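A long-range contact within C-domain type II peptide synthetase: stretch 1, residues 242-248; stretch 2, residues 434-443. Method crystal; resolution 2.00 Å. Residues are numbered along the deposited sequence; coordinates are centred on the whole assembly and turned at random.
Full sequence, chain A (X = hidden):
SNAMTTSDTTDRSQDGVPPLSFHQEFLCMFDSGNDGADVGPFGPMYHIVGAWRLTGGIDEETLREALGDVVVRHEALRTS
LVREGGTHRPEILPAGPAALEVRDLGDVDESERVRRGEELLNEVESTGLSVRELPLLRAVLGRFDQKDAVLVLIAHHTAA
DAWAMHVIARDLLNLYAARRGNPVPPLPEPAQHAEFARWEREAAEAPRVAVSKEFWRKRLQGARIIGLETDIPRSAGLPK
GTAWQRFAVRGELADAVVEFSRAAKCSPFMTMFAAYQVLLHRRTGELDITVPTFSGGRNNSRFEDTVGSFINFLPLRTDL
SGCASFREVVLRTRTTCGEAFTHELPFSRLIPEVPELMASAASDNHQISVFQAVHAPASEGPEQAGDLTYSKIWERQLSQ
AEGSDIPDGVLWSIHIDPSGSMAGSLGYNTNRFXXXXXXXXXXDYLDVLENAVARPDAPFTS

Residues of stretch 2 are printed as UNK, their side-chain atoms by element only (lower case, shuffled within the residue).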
# COMPACT_ATOMS: atom_id res chain seq x y z
N THR A 242 10.72 1.20 -10.74
CA THR A 242 9.39 0.65 -10.65
C THR A 242 8.42 1.52 -11.43
O THR A 242 8.37 2.74 -11.24
CB THR A 242 8.95 0.53 -9.20
OG1 THR A 242 9.90 -0.26 -8.47
CG2 THR A 242 7.60 -0.08 -9.08
N ALA A 243 7.64 0.88 -12.29
CA ALA A 243 6.60 1.55 -13.05
C ALA A 243 5.26 1.08 -12.52
O ALA A 243 5.17 0.03 -11.89
CB ALA A 243 6.72 1.25 -14.52
N TRP A 244 4.24 1.86 -12.79
CA TRP A 244 2.91 1.63 -12.30
C TRP A 244 1.92 1.84 -13.43
O TRP A 244 2.02 2.83 -14.18
CB TRP A 244 2.58 2.56 -11.13
CG TRP A 244 3.42 2.33 -9.93
CD1 TRP A 244 4.65 2.88 -9.65
CD2 TRP A 244 3.10 1.48 -8.82
NE1 TRP A 244 5.09 2.43 -8.42
CE2 TRP A 244 4.17 1.57 -7.91
CE3 TRP A 244 2.02 0.65 -8.52
CZ2 TRP A 244 4.17 0.88 -6.72
CZ3 TRP A 244 2.04 -0.03 -7.34
CH2 TRP A 244 3.10 0.09 -6.46
N GLN A 245 0.99 0.89 -13.57
CA GLN A 245 -0.15 1.05 -14.49
C GLN A 245 -1.41 1.15 -13.66
O GLN A 245 -1.63 0.34 -12.76
CB GLN A 245 -0.22 -0.10 -15.49
CG GLN A 245 0.94 -0.02 -16.52
CD GLN A 245 0.91 -1.11 -17.57
OE1 GLN A 245 -0.17 -1.57 -17.98
NE2 GLN A 245 2.10 -1.53 -18.02
N ARG A 246 -2.22 2.16 -13.95
CA ARG A 246 -3.40 2.47 -13.14
C ARG A 246 -4.61 1.94 -13.84
O ARG A 246 -4.64 1.92 -15.05
CB ARG A 246 -3.57 3.97 -12.96
CG ARG A 246 -2.30 4.70 -12.77
CD ARG A 246 -1.79 4.57 -11.37
NE ARG A 246 -0.60 5.40 -11.26
CZ ARG A 246 0.27 5.33 -10.26
NH1 ARG A 246 0.08 4.47 -9.28
NH2 ARG A 246 1.31 6.13 -10.27
N PHE A 247 -5.60 1.49 -13.09
CA PHE A 247 -6.84 1.04 -13.68
C PHE A 247 -7.99 1.28 -12.71
O PHE A 247 -7.78 1.59 -11.54
CB PHE A 247 -6.76 -0.44 -14.08
CG PHE A 247 -6.61 -1.36 -12.92
CD1 PHE A 247 -5.36 -1.66 -12.44
CD2 PHE A 247 -7.72 -1.94 -12.32
CE1 PHE A 247 -5.19 -2.53 -11.36
CE2 PHE A 247 -7.55 -2.83 -11.24
CZ PHE A 247 -6.29 -3.11 -10.77
N ALA A 248 -9.20 1.13 -13.23
CA ALA A 248 -10.41 1.35 -12.45
C ALA A 248 -11.42 0.30 -12.84
O ALA A 248 -11.53 -0.06 -14.02
CB ALA A 248 -10.96 2.69 -12.69
N UNK A 434 8.87 -5.75 -19.09
CA UNK A 434 8.42 -4.78 -20.08
C UNK A 434 6.99 -4.33 -19.82
O UNK A 434 6.15 -5.11 -19.32
c UNK A 434 9.98 -6.68 -22.99
c UNK A 434 8.52 -5.39 -21.47
c UNK A 434 11.07 -6.43 -24.02
c UNK A 434 9.94 -5.60 -21.93
n UNK A 434 11.68 -7.71 -24.49
N UNK A 435 6.69 -3.09 -20.21
CA UNK A 435 5.36 -2.49 -19.97
C UNK A 435 4.22 -3.27 -20.64
O UNK A 435 3.13 -3.40 -20.09
c UNK A 435 5.33 -1.05 -20.47
o UNK A 435 6.89 0.75 -20.40
o UNK A 435 6.56 -0.37 -18.54
c UNK A 435 6.33 -0.16 -19.75
N UNK A 436 4.50 -3.78 -21.84
CA UNK A 436 3.54 -4.52 -22.64
C UNK A 436 3.11 -5.82 -21.96
O UNK A 436 1.94 -6.20 -21.97
c UNK A 436 4.41 -3.58 -24.86
c UNK A 436 4.15 -4.82 -24.01
o UNK A 436 6.48 -3.22 -23.61
c UNK A 436 5.62 -2.73 -24.39
o UNK A 436 5.70 -1.55 -24.83
N UNK A 437 4.06 -6.52 -21.38
CA UNK A 437 3.79 -7.74 -20.65
C UNK A 437 2.81 -7.47 -19.52
O UNK A 437 1.87 -8.22 -19.31
o UNK A 437 6.00 -8.54 -21.10
c UNK A 437 5.07 -8.33 -20.05
c UNK A 437 4.81 -9.63 -19.30
N UNK A 438 3.05 -6.39 -18.79
CA UNK A 438 2.21 -6.06 -17.64
C UNK A 438 0.84 -5.51 -18.10
O UNK A 438 -0.18 -5.75 -17.45
c UNK A 438 2.93 -5.06 -16.75
se UNK A 438 3.57 -6.88 -14.59
c UNK A 438 4.14 -5.69 -16.07
c UNK A 438 4.03 -8.57 -15.41
N UNK A 439 0.84 -4.79 -19.21
CA UNK A 439 -0.40 -4.32 -19.82
C UNK A 439 -1.31 -5.49 -20.19
O UNK A 439 -2.53 -5.44 -19.96
c UNK A 439 -0.08 -3.48 -21.06
N UNK A 440 -0.73 -6.55 -20.75
CA UNK A 440 -1.49 -7.75 -21.13
C UNK A 440 -1.96 -8.49 -19.88
O UNK A 440 -3.07 -9.00 -19.82
c UNK A 440 -0.65 -8.68 -22.03
N UNK A 441 -1.10 -8.53 -18.87
CA UNK A 441 -1.41 -9.20 -17.62
C UNK A 441 -2.65 -8.54 -16.99
O UNK A 441 -3.57 -9.21 -16.58
c UNK A 441 0.50 -9.56 -14.37
c UNK A 441 -0.79 -11.99 -14.33
c UNK A 441 -0.11 -11.56 -13.20
c UNK A 441 0.55 -10.35 -13.23
c UNK A 441 -0.20 -9.97 -15.50
c UNK A 441 -0.19 -9.10 -16.72
c UNK A 441 -0.84 -11.19 -15.48
N UNK A 442 -2.65 -7.20 -16.92
CA UNK A 442 -3.76 -6.44 -16.37
C UNK A 442 -5.04 -6.64 -17.17
O UNK A 442 -6.11 -6.82 -16.60
c UNK A 442 -3.37 -4.95 -16.32
c UNK A 442 -5.07 -4.31 -14.64
c UNK A 442 -4.47 -3.96 -15.97
c UNK A 442 -3.84 -2.59 -15.96
N UNK A 443 -4.92 -6.63 -18.49
CA UNK A 443 -6.11 -6.79 -19.32
C UNK A 443 -6.69 -8.20 -19.18
O UNK A 443 -7.90 -8.37 -19.21
c UNK A 443 -5.79 -6.48 -20.76

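Position 434 carries four carbons in an unbranched row ending in a nitrogen and touches nothing on the strand: lysine. K434 occupies the N-cap position; its CA-to-CB bond points away from the strand, and the residue is exposed, which suits a charged amine. Position 435 has two side-chain carbons, the second bearing two oxygens, one of which lies 4.3 Å from CB of A243, so it is aspartate. D435 opens the helix, where a carboxylate is favourable to the helix dipole.

Position 436, without contact to the strand, has three carbons, the third carrying two oxygens: a glutamate. E436 is exposed, as its charge would favour. At 437 a single carbon bears one oxygen and one carbon, again touching nothing on the strand, which defines threonine; the hydroxyl of T437 is hydrogen-bonded elsewhere in the structure.

Position 438 shows two carbons, a selenium and a terminal carbon without branching; its CB comes within 3.8 Å of NE2 of Q245. This is selenomethionine, M438. Its CA-to-CB bond points toward the strand, but the end of the chain leads away, and the flexible apolar side chain is buried.

Position 439 has one side-chain carbon; its CA is 3.3 Å from OE1 of Q245, and its CB 3.6 Å from the same oxygen. It is alanine: the small side chain of A439 points sideways, and the amide oxygen packs closely against it. Position 440 likewise has one carbon, with no contact, hence alanine; A440 is exposed, where a small helix-compatible residue fits easily.

Position 441 has one carbon followed by a six-carbon ring with no oxygen and does not touch the strand: phenylalanine. The apolar ring of F441 suits its buried site. Position 442 has four carbons forked at the second; one branch-end carbon lies 3.5 Å from CD1 of F247, over one face of that ring. This is leucine, L442, an apolar partner for an aromatic face. Position 443, one carbon without contact, is alanine; A443 is small, helix-favouring and tolerated at an exposed position.

The side chain of Q245 extends to the helix, and its NE2 donates a hydrogen bond to O of D435 at 3.0 Å. O of D435 also accepts from N of A439 at 2.8 Å, so the glutamine joins an intact helical bond. CD1 of L442 sits 3.7 Å from the F247 ring centroid, a CH-pi contact. Alternate strand residues A243, Q245 and F247, whose CA-to-CB bonds point toward the helix, meet D435, then M438 and A439, then L442; Q245 spans all four.

Stretch 2, residues 434-443: KDETMAAFLA
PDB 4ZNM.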